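Local atomic coordinates of response regulator aspartate phosphatase F (PDB entry 4I9E), a protein that inhibits the competence transcription factor ComA by binding its DNA-binding domain, mimicking DNA, and interacts with PhrF through its TPR domain. Residues Ser8-Gly13 against Gly110-Asp115; His52-Leu57 against Glu102-Phe107; Thr98-Tyr103 against Ile134-Arg139; Lys128-Leu133 against Glu144-Met149. All blocks are in the same frame, centred on the assembly; numbering follows the deposited sequence.

Interaction 1 of 4, residues Ser8-Gly13 against Gly110-Asp115; sequences SSSSIG and GMYELD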
# COMPACT_ATOMS: atom_id res chain seq x y z
N SER A 8 8.94 10.59 17.36
CA SER A 8 9.99 10.81 16.34
C SER A 8 11.24 11.56 16.85
O SER A 8 11.17 12.35 17.81
CB SER A 8 9.43 11.56 15.13
OG SER A 8 9.09 12.90 15.49
N SER A 9 12.37 11.29 16.20
CA SER A 9 13.58 12.09 16.34
C SER A 9 14.38 11.77 15.09
O SER A 9 15.55 11.30 15.12
CB SER A 9 14.37 11.77 17.60
OG SER A 9 15.60 12.45 17.55
N SER A 10 13.68 11.97 13.98
CA SER A 10 14.26 11.78 12.67
C SER A 10 15.34 12.83 12.49
O SER A 10 16.28 12.65 11.72
CB SER A 10 13.18 11.88 11.59
OG SER A 10 13.77 12.35 10.40
N SER A 11 15.19 13.94 13.21
CA SER A 11 16.22 14.94 13.34
C SER A 11 17.65 14.34 13.63
O SER A 11 18.61 14.59 12.86
CB SER A 11 15.80 15.98 14.41
OG SER A 11 16.91 16.72 14.93
N ILE A 12 17.77 13.57 14.72
CA ILE A 12 19.09 13.16 15.21
C ILE A 12 19.81 12.09 14.36
O ILE A 12 21.04 12.13 14.18
CB ILE A 12 19.01 12.67 16.64
CG1 ILE A 12 18.48 13.78 17.52
CG2 ILE A 12 20.40 12.13 17.17
CD1 ILE A 12 18.44 13.38 18.96
N GLY A 13 19.02 11.15 13.86
CA GLY A 13 19.50 10.07 13.06
C GLY A 13 20.11 10.64 11.83
O GLY A 13 21.18 10.23 11.42
N GLY A 110 15.90 7.04 5.56
CA GLY A 110 14.54 6.75 5.19
C GLY A 110 13.55 7.42 6.15
O GLY A 110 12.56 7.97 5.71
N MET A 111 13.82 7.40 7.45
CA MET A 111 12.91 7.97 8.44
C MET A 111 12.78 9.45 8.21
O MET A 111 11.72 10.02 8.36
CB MET A 111 13.40 7.71 9.85
CG MET A 111 13.17 6.30 10.33
SD MET A 111 11.38 5.80 10.37
CE MET A 111 10.71 6.75 11.74
N TYR A 112 13.88 10.06 7.78
CA TYR A 112 13.94 11.48 7.55
C TYR A 112 13.18 11.81 6.28
O TYR A 112 12.38 12.70 6.28
CB TYR A 112 15.41 11.94 7.45
CG TYR A 112 15.55 13.33 6.87
CD1 TYR A 112 15.46 14.45 7.70
CD2 TYR A 112 15.76 13.51 5.50
CE1 TYR A 112 15.57 15.72 7.17
CE2 TYR A 112 15.88 14.77 4.96
CZ TYR A 112 15.79 15.86 5.81
OH TYR A 112 15.91 17.13 5.28
N GLU A 113 13.41 11.06 5.22
CA GLU A 113 12.66 11.21 4.00
C GLU A 113 11.17 11.07 4.22
O GLU A 113 10.42 11.76 3.63
CB GLU A 113 13.11 10.18 2.97
CG GLU A 113 14.50 10.49 2.31
CD GLU A 113 14.48 11.82 1.54
OE1 GLU A 113 14.43 12.89 2.20
OE2 GLU A 113 14.50 11.78 0.28
N LEU A 114 10.77 10.19 5.12
CA LEU A 114 9.40 9.98 5.50
C LEU A 114 8.82 11.20 6.16
O LEU A 114 7.75 11.60 5.84
CB LEU A 114 9.30 8.78 6.45
CG LEU A 114 7.90 8.46 6.97
CD1 LEU A 114 6.90 8.21 5.80
CD2 LEU A 114 7.93 7.25 7.90
N ASP A 115 9.53 11.79 7.12
CA ASP A 115 9.10 13.01 7.75
C ASP A 115 8.99 14.15 6.74
O ASP A 115 8.27 15.09 6.95
CB ASP A 115 10.16 13.40 8.76
CG ASP A 115 9.59 13.50 10.14
OD1 ASP A 115 9.51 12.43 10.83
OD2 ASP A 115 9.24 14.65 10.52
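Ser10 presses its hydroxyl against the backbone of Tyr112, and Ser10 has the largest share of this small contact. OG of Ser10 lies 3.0 Å from CA of Tyr112, a close approach, and 3.4 Å from CB of the same tyrosine. Ser10 OG arrives near the plane of the tyrosine ring, at the edge, with CD1 of Tyr112 the nearest ring carbon at 3.8 Å. The hydroxyl points away from Ser10's own backbone N (chi1 151°), and this carries it across to the turn of helix 95-115 where Met111 and Tyr112 follow each other. The carbonyl O of Met111 is 3.7 Å from Ser10 OG. Farther along the same helix, Asp115 reaches back with OD1 to 3.8 Å from CB of Ser10, while the poorly ordered Ser8 only approaches this carboxylate loosely, through CB. Ser9 is the N-cap of helix 10-25, so Ser10 sits in its first turn. The contact therefore sets the start of the N-terminal three-helix bundle against the C-terminal end of helix 95-115, in the predicted first TPR repeat. Behind the contact, Ile12 packs on helix 28-42, whereas Met111 touches Phe126 and Ser152 on the TPR side. With a hydroxyl meeting aliphatic carbons and no polar bond made between the segments, the join rests on close fit and small size, and its chemistry implies little directional grip.

Interaction 2 of 4, residues His52-Leu57 against Glu102-Phe107; sequences HLYYSL and EYYFNF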
# COMPACT_ATOMS: atom_id res chain seq x y z
N HIS A 52 21.20 5.64 20.04
CA HIS A 52 22.34 5.31 20.90
C HIS A 52 23.31 4.26 20.36
O HIS A 52 24.51 4.42 20.46
CB HIS A 52 21.94 5.02 22.34
CG HIS A 52 21.20 6.15 22.98
ND1 HIS A 52 21.82 7.11 23.76
CD2 HIS A 52 19.90 6.51 22.92
CE1 HIS A 52 20.94 8.00 24.16
NE2 HIS A 52 19.76 7.66 23.66
N LEU A 53 22.77 3.19 19.80
CA LEU A 53 23.56 2.16 19.15
C LEU A 53 24.26 2.74 17.94
O LEU A 53 25.39 2.45 17.70
CB LEU A 53 22.63 1.01 18.70
CG LEU A 53 22.30 -0.31 19.47
CD1 LEU A 53 22.75 -0.36 20.93
CD2 LEU A 53 20.78 -0.70 19.31
N TYR A 54 23.57 3.53 17.16
CA TYR A 54 24.15 4.18 16.01
C TYR A 54 25.29 5.18 16.35
O TYR A 54 26.34 5.16 15.73
CB TYR A 54 23.05 4.88 15.24
CG TYR A 54 23.44 5.34 13.86
CD1 TYR A 54 24.51 4.75 13.16
CD2 TYR A 54 22.73 6.39 13.24
CE1 TYR A 54 24.86 5.20 11.83
CE2 TYR A 54 23.08 6.83 11.95
CZ TYR A 54 24.14 6.23 11.26
OH TYR A 54 24.44 6.66 10.01
N TYR A 55 25.06 5.99 17.37
CA TYR A 55 26.00 6.96 17.84
C TYR A 55 27.29 6.29 18.24
O TYR A 55 28.36 6.81 17.91
CB TYR A 55 25.46 7.80 19.04
CG TYR A 55 26.45 8.86 19.43
CD1 TYR A 55 26.45 10.10 18.77
CD2 TYR A 55 27.42 8.64 20.39
CE1 TYR A 55 27.38 11.06 19.05
CE2 TYR A 55 28.35 9.65 20.69
CZ TYR A 55 28.31 10.83 20.00
OH TYR A 55 29.21 11.83 20.23
N SER A 56 27.20 5.19 18.98
CA SER A 56 28.39 4.46 19.44
C SER A 56 29.23 4.00 18.30
O SER A 56 30.48 4.09 18.36
CB SER A 56 28.02 3.16 20.18
OG SER A 56 27.78 3.49 21.49
N LEU A 57 28.56 3.41 17.32
CA LEU A 57 29.25 2.93 16.14
C LEU A 57 29.96 4.05 15.41
O LEU A 57 31.13 3.85 15.03
CB LEU A 57 28.29 2.17 15.21
CG LEU A 57 27.73 0.89 15.88
CD1 LEU A 57 26.56 0.40 15.14
CD2 LEU A 57 28.81 -0.22 15.96
N GLU A 102 26.06 1.28 7.24
CA GLU A 102 25.22 1.38 6.06
C GLU A 102 23.73 0.99 6.29
O GLU A 102 22.81 1.53 5.65
CB GLU A 102 25.81 0.52 4.97
CG GLU A 102 25.86 1.18 3.61
CD GLU A 102 26.88 0.50 2.68
OE1 GLU A 102 28.12 0.63 2.94
OE2 GLU A 102 26.43 -0.13 1.68
N TYR A 103 23.50 0.08 7.23
CA TYR A 103 22.19 -0.30 7.67
C TYR A 103 21.46 0.84 8.35
O TYR A 103 20.33 1.18 7.98
CB TYR A 103 22.29 -1.51 8.66
CG TYR A 103 21.03 -1.63 9.45
CD1 TYR A 103 19.83 -2.02 8.82
CD2 TYR A 103 21.00 -1.35 10.80
CE1 TYR A 103 18.64 -2.09 9.54
CE2 TYR A 103 19.81 -1.41 11.53
CZ TYR A 103 18.65 -1.79 10.87
OH TYR A 103 17.45 -1.87 11.56
N TYR A 104 22.08 1.40 9.37
CA TYR A 104 21.53 2.50 10.14
C TYR A 104 21.43 3.79 9.33
O TYR A 104 20.47 4.57 9.48
CB TYR A 104 22.48 2.77 11.30
CG TYR A 104 22.25 1.87 12.50
CD1 TYR A 104 21.08 1.99 13.24
CD2 TYR A 104 23.18 0.93 12.89
CE1 TYR A 104 20.84 1.18 14.34
CE2 TYR A 104 22.95 0.16 14.03
CZ TYR A 104 21.77 0.29 14.71
OH TYR A 104 21.50 -0.46 15.78
N PHE A 105 22.43 4.03 8.47
CA PHE A 105 22.42 5.21 7.65
C PHE A 105 21.14 5.27 6.76
O PHE A 105 20.44 6.28 6.68
CB PHE A 105 23.73 5.28 6.82
CG PHE A 105 23.82 6.47 5.92
CD1 PHE A 105 24.63 7.56 6.25
CD2 PHE A 105 23.16 6.49 4.71
CE1 PHE A 105 24.74 8.65 5.42
CE2 PHE A 105 23.24 7.58 3.84
CZ PHE A 105 24.04 8.67 4.18
N ASN A 106 20.88 4.19 6.05
CA ASN A 106 19.71 4.07 5.20
C ASN A 106 18.43 4.07 5.98
O ASN A 106 17.43 4.68 5.58
CB ASN A 106 19.83 2.80 4.40
CG ASN A 106 20.92 2.90 3.35
OD1 ASN A 106 22.00 2.28 3.48
ND2 ASN A 106 20.67 3.67 2.33
N PHE A 107 18.46 3.38 7.10
CA PHE A 107 17.32 3.35 8.00
C PHE A 107 16.91 4.77 8.42
O PHE A 107 15.79 5.20 8.16
CB PHE A 107 17.55 2.41 9.22
CG PHE A 107 16.46 2.53 10.22
CD1 PHE A 107 15.19 1.97 9.95
CD2 PHE A 107 16.64 3.29 11.41
CE1 PHE A 107 14.17 2.09 10.88
CE2 PHE A 107 15.58 3.47 12.34
CZ PHE A 107 14.36 2.84 12.09
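Tyr54 and Tyr104 lie antiparallel, each laying its CB over the other's ring. The closer half of this exchange is CB of Tyr104, 3.5 Å from the centroid of the Tyr54 ring and 19° off its normal; CB of Tyr54 stands 4.3 Å from the Tyr104 centroid. These are two reciprocal CH-pi contacts, and the rings, though tilted by only 16°, are offset so far that little of one covers the other. Tyr54 gets there by swinging CG anti to its backbone N (chi1 -167°), which also sends OH of Tyr54 on to CA of Phe105 at 3.4 Å. On the dense side, the Leu57 side chain runs roughly perpendicular to that of Tyr104, with Leu57 CD1 3.8 Å from CE2 of Tyr104. CD2 of Tyr103 lies over the face of the Tyr104 ring opposite Tyr54 CB. Toward solvent the packing thins out: exposed Leu53 offers CB to OH of Tyr104 at 3.5 Å. The segments' helix axes pass 10.6 Å apart, so these large side chains span the gap between helix 50-69 of the three-helix bundle and helix 95-115. Tyr54 OH makes a weak hydrogen bond to Asn17 in helix 10-25, and its ring also meets Phe108. An alanine at Tyr54 is likely to open a gap against CB of Tyr104 and leave Asn17 without this partner. The chemistry implies an aromatic seam held by CH-pi and dispersion.

Interaction 3 of 4, residues Thr98-Tyr103 against Ile134-Arg139; sequences TGLLEY and IFVKDR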
# COMPACT_ATOMS: atom_id res chain seq x y z
N THR A 98 31.34 -1.24 8.55
CA THR A 98 30.82 -0.51 7.39
C THR A 98 29.38 -0.91 7.02
O THR A 98 28.57 -0.06 6.71
CB THR A 98 31.77 -0.63 6.17
OG1 THR A 98 33.02 -0.10 6.54
CG2 THR A 98 31.30 0.10 4.93
N GLY A 99 29.07 -2.19 7.06
CA GLY A 99 27.77 -2.66 6.61
C GLY A 99 26.74 -2.40 7.66
O GLY A 99 25.62 -2.11 7.33
N LEU A 100 27.10 -2.51 8.94
CA LEU A 100 26.21 -2.10 10.02
C LEU A 100 25.90 -0.57 10.05
O LEU A 100 24.82 -0.15 10.41
CB LEU A 100 26.76 -2.62 11.33
CG LEU A 100 25.97 -2.41 12.61
CD1 LEU A 100 24.54 -2.94 12.41
CD2 LEU A 100 26.70 -3.16 13.76
N LEU A 101 26.86 0.25 9.67
CA LEU A 101 26.65 1.70 9.55
C LEU A 101 25.82 1.99 8.35
O LEU A 101 24.97 2.87 8.42
CB LEU A 101 27.98 2.50 9.40
CG LEU A 101 28.93 2.52 10.60
CD1 LEU A 101 30.19 3.21 10.31
CD2 LEU A 101 28.31 3.02 11.85
N GLU A 102 26.06 1.28 7.24
CA GLU A 102 25.22 1.38 6.06
C GLU A 102 23.73 0.99 6.29
O GLU A 102 22.81 1.53 5.65
CB GLU A 102 25.81 0.52 4.97
CG GLU A 102 25.86 1.18 3.61
CD GLU A 102 26.88 0.50 2.68
OE1 GLU A 102 28.12 0.63 2.94
OE2 GLU A 102 26.43 -0.13 1.68
N TYR A 103 23.50 0.08 7.23
CA TYR A 103 22.19 -0.30 7.67
C TYR A 103 21.46 0.84 8.35
O TYR A 103 20.33 1.18 7.98
CB TYR A 103 22.29 -1.51 8.66
CG TYR A 103 21.03 -1.63 9.45
CD1 TYR A 103 19.83 -2.02 8.82
CD2 TYR A 103 21.00 -1.35 10.80
CE1 TYR A 103 18.64 -2.09 9.54
CE2 TYR A 103 19.81 -1.41 11.53
CZ TYR A 103 18.65 -1.79 10.87
OH TYR A 103 17.45 -1.87 11.56
N ILE A 134 21.66 -8.53 7.19
CA ILE A 134 22.77 -9.46 7.38
C ILE A 134 23.87 -8.96 8.35
O ILE A 134 24.41 -9.75 9.14
CB ILE A 134 23.41 -9.82 6.04
CG1 ILE A 134 23.49 -8.61 5.11
CG2 ILE A 134 22.57 -10.89 5.31
CD1 ILE A 134 24.57 -8.77 3.95
N PHE A 135 24.16 -7.65 8.32
CA PHE A 135 25.10 -7.00 9.24
C PHE A 135 24.56 -6.81 10.65
O PHE A 135 25.31 -6.52 11.56
CB PHE A 135 25.60 -5.69 8.66
CG PHE A 135 26.38 -5.87 7.41
CD1 PHE A 135 27.67 -6.37 7.45
CD2 PHE A 135 25.80 -5.61 6.19
CE1 PHE A 135 28.39 -6.58 6.29
CE2 PHE A 135 26.51 -5.80 5.02
CZ PHE A 135 27.82 -6.28 5.06
N VAL A 136 23.26 -7.05 10.82
CA VAL A 136 22.61 -6.94 12.12
C VAL A 136 22.46 -8.38 12.64
O VAL A 136 21.57 -9.15 12.19
CB VAL A 136 21.21 -6.22 12.02
CG1 VAL A 136 20.59 -6.03 13.41
CG2 VAL A 136 21.35 -4.89 11.29
N LYS A 137 23.35 -8.73 13.57
CA LYS A 137 23.48 -10.10 14.03
C LYS A 137 22.41 -10.43 15.07
O LYS A 137 21.85 -11.53 15.06
CB LYS A 137 24.91 -10.41 14.54
CG LYS A 137 25.95 -10.96 13.46
CD LYS A 137 25.93 -10.22 12.06
CE LYS A 137 27.24 -10.42 11.19
NZ LYS A 137 28.24 -9.27 11.16
N ASP A 138 22.12 -9.46 15.92
CA ASP A 138 21.13 -9.67 16.95
C ASP A 138 19.67 -9.79 16.38
O ASP A 138 19.24 -8.97 15.55
CB ASP A 138 21.22 -8.56 17.98
CG ASP A 138 20.22 -8.74 19.09
OD1 ASP A 138 19.64 -9.83 19.22
OD2 ASP A 138 19.99 -7.77 19.85
N ARG A 139 18.93 -10.79 16.85
CA ARG A 139 17.60 -11.05 16.34
C ARG A 139 16.59 -10.04 16.76
O ARG A 139 15.70 -9.73 16.00
CB ARG A 139 17.11 -12.44 16.67
CG ARG A 139 17.57 -13.39 15.61
CD ARG A 139 17.00 -14.75 15.80
NE ARG A 139 15.63 -14.94 15.27
CZ ARG A 139 15.30 -15.04 13.99
NH1 ARG A 139 16.20 -14.93 13.00
NH2 ARG A 139 14.03 -15.27 13.68
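Phe135 lays one face of its ring on Gly99, where helix 95-115 meets the connector between helix 119-130 and helix 139-155 in the all-helical TPR fold. CA of Gly99 stands over the centre of the Phe135 ring, 3.5 Å from the centroid and 10° off the normal, in a CH-pi contact. Because Gly99 carries no side chain, the ring can settle directly on the helix backbone, and CB of Phe135 comes to 3.5 Å from N of Leu100. Val136 reaches the next residue of the helix and Tyr103: CG2 of Val136 touches CD1 of Leu100 at 3.9 Å and also packs on the tyrosine ring. Beyond this first shell, Leu100 leans on Leu57 of helix 50-69, and Tyr103 also touches Lys132 and Leu133. The connector packs on helix 95-115 through Phe135 and Val136 and then leads into helix 139-155, with Asp138 as N-cap, its OD1 accepting a hydrogen bond from N of Ile140. With CG1 anti to the backbone N (chi1 -176°), Val136 CG2 lies anti to the carbonyl carbon, over one face of the Tyr103 ring, 3.7 Å from the centroid.

Interaction 4 of 4, residues Lys128-Leu133 against Glu144-Met149; sequences KAESKL and EFFFKM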
# COMPACT_ATOMS: atom_id res chain seq x y z
N LYS A 128 17.15 -0.48 0.94
CA LYS A 128 18.61 -0.57 1.11
C LYS A 128 18.97 -0.93 2.56
O LYS A 128 19.89 -1.70 2.77
CB LYS A 128 19.33 0.72 0.71
CG LYS A 128 19.35 1.07 -0.76
CD LYS A 128 19.63 2.64 -0.89
CE LYS A 128 20.29 3.04 -2.22
NZ LYS A 128 19.45 2.72 -3.42
N ALA A 129 18.27 -0.39 3.56
CA ALA A 129 18.52 -0.81 4.94
C ALA A 129 18.21 -2.30 5.17
O ALA A 129 18.90 -2.97 5.99
CB ALA A 129 17.73 0.04 5.94
N GLU A 130 17.15 -2.80 4.54
CA GLU A 130 16.77 -4.20 4.69
C GLU A 130 17.84 -5.12 4.15
O GLU A 130 18.10 -6.15 4.74
CB GLU A 130 15.43 -4.52 4.03
CG GLU A 130 14.89 -5.83 4.52
CD GLU A 130 13.37 -5.94 4.47
OE1 GLU A 130 12.63 -5.02 4.01
OE2 GLU A 130 12.90 -7.00 4.88
N SER A 131 18.47 -4.73 3.04
CA SER A 131 19.66 -5.45 2.49
C SER A 131 20.84 -5.63 3.39
O SER A 131 21.73 -6.36 3.01
CB SER A 131 20.25 -4.72 1.28
OG SER A 131 19.21 -4.29 0.44
N LYS A 132 20.89 -4.92 4.51
CA LYS A 132 22.07 -4.81 5.35
C LYS A 132 21.74 -5.37 6.70
O LYS A 132 22.45 -5.17 7.67
CB LYS A 132 22.51 -3.34 5.50
CG LYS A 132 22.73 -2.60 4.21
CD LYS A 132 24.14 -2.95 3.63
CE LYS A 132 24.27 -2.51 2.19
NZ LYS A 132 25.42 -3.23 1.61
N LEU A 133 20.60 -6.02 6.77
CA LEU A 133 20.18 -6.75 7.95
C LEU A 133 21.04 -7.97 8.22
O LEU A 133 21.16 -8.39 9.37
CB LEU A 133 18.73 -7.15 7.80
CG LEU A 133 17.63 -6.22 8.31
CD1 LEU A 133 16.40 -7.06 8.19
CD2 LEU A 133 17.83 -5.85 9.75
N GLU A 144 13.06 -5.14 15.62
CA GLU A 144 12.89 -3.69 15.75
C GLU A 144 12.80 -3.07 14.38
O GLU A 144 11.99 -2.20 14.18
CB GLU A 144 14.08 -3.08 16.51
CG GLU A 144 14.06 -3.40 18.01
CD GLU A 144 12.95 -2.65 18.71
OE1 GLU A 144 13.00 -1.38 18.72
OE2 GLU A 144 12.01 -3.33 19.21
N PHE A 145 13.63 -3.52 13.43
CA PHE A 145 13.54 -3.01 12.10
C PHE A 145 12.12 -3.28 11.59
O PHE A 145 11.41 -2.35 11.16
CB PHE A 145 14.57 -3.67 11.17
CG PHE A 145 14.52 -3.15 9.73
CD1 PHE A 145 14.88 -1.83 9.44
CD2 PHE A 145 14.04 -3.92 8.74
CE1 PHE A 145 14.82 -1.34 8.15
CE2 PHE A 145 13.92 -3.48 7.49
CZ PHE A 145 14.34 -2.18 7.15
N PHE A 146 11.70 -4.54 11.64
CA PHE A 146 10.41 -5.00 11.11
C PHE A 146 9.31 -4.24 11.78
O PHE A 146 8.37 -3.79 11.14
CB PHE A 146 10.22 -6.51 11.31
CG PHE A 146 11.21 -7.36 10.56
CD1 PHE A 146 11.66 -7.00 9.30
CD2 PHE A 146 11.69 -8.55 11.12
CE1 PHE A 146 12.60 -7.85 8.57
CE2 PHE A 146 12.62 -9.41 10.42
CZ PHE A 146 13.07 -9.05 9.14
N PHE A 147 9.45 -4.05 13.07
CA PHE A 147 8.45 -3.33 13.84
C PHE A 147 8.26 -1.87 13.32
O PHE A 147 7.16 -1.42 13.05
CB PHE A 147 8.82 -3.36 15.34
CG PHE A 147 7.82 -2.65 16.20
CD1 PHE A 147 6.64 -3.31 16.65
CD2 PHE A 147 8.02 -1.34 16.59
CE1 PHE A 147 5.68 -2.64 17.47
CE2 PHE A 147 7.06 -0.68 17.39
CZ PHE A 147 5.90 -1.33 17.81
N LYS A 148 9.36 -1.15 13.14
CA LYS A 148 9.33 0.22 12.68
C LYS A 148 8.97 0.34 11.22
O LYS A 148 8.43 1.39 10.81
CB LYS A 148 10.70 0.84 12.93
CG LYS A 148 10.86 1.26 14.36
CD LYS A 148 12.33 1.36 14.74
CE LYS A 148 12.50 1.76 16.23
NZ LYS A 148 11.64 2.91 16.56
N MET A 149 9.28 -0.67 10.41
CA MET A 149 8.72 -0.78 9.04
C MET A 149 7.21 -0.89 9.05
O MET A 149 6.53 -0.30 8.22
CB MET A 149 9.32 -1.98 8.31
CG MET A 149 10.79 -1.79 7.82
SD MET A 149 11.16 -0.21 6.98
CE MET A 149 11.71 0.81 8.37
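Phe145 packs its ring against segment 128-133, meeting Ala129, Glu130 and Leu133 in turn. Apolar contacts come first. CE1 of Phe145 touches CB of Ala129 at 3.9 Å, and CD2 of Phe145 faces CD1 of Leu133 at 4.0 Å. With CG anti to the backbone N (chi1 -179°), the ring stretches straight out from helix 139-155 toward segment 128-133. Its own helix backs it too, since CG of Met149 sits 3.5 Å above one face of the Phe145 ring, toward the rim. Leu133 CD1 does double duty, lying also 3.9 Å from CE1 of Phe146. Leu133 closes a type I turn from Glu130, which brings it round toward the two rings.

The polar part belongs to Glu130. Its aliphatic stem crosses Phe145 at about a right angle, Glu130 CG lying 3.9 Å from Phe145 CE2. Beyond it, Glu130 OE2 comes to the edge of the Phe146 ring, 3.8 Å from Phe146 CE1, with carboxylate and ring planes 59° apart. The other oxygen, OE1, is hydrogen-bonded to Tyr165 OH on helix 159-175, whose side chain also touches Phe146. Replacing Phe145 by alanine is likely to leave Ala129 and Leu133 without their ring partner and the Glu130 stem less supported, though OE1 keeps Tyr165. Here, then, successive TPR-domain helices are joined mainly by apolar contact, while the one carboxylate that intrudes is anchored by a third helix; its oxygen at the ring edge is consistent with a mild attraction to the ring hydrogens.

How the interactions relate
Helix 95-115 serves interactions 1, 2 and 3, using its C-terminal end, its middle and its N-terminal half, the last two overlapping at Glu102 and Tyr103. Interaction 1 is a surface contact centred on one serine, without hydrogen bonds; interaction 2 is partly buried and aromatic, and both tie the N-terminal bundle to this helix. Interactions 3 and 4 are buried and mainly apolar, and involve the first predicted TPR repeat and the helix after it. Interactions 2 and 3 touch through Leu57 packing on Leu100 and Leu101. Tyr103 reaches interaction 4, its OH 3.3 Å from CD1 of Phe145, while Glu102 and Lys132 add a long, weak ion pair between helix 95-115 and segment 128-133.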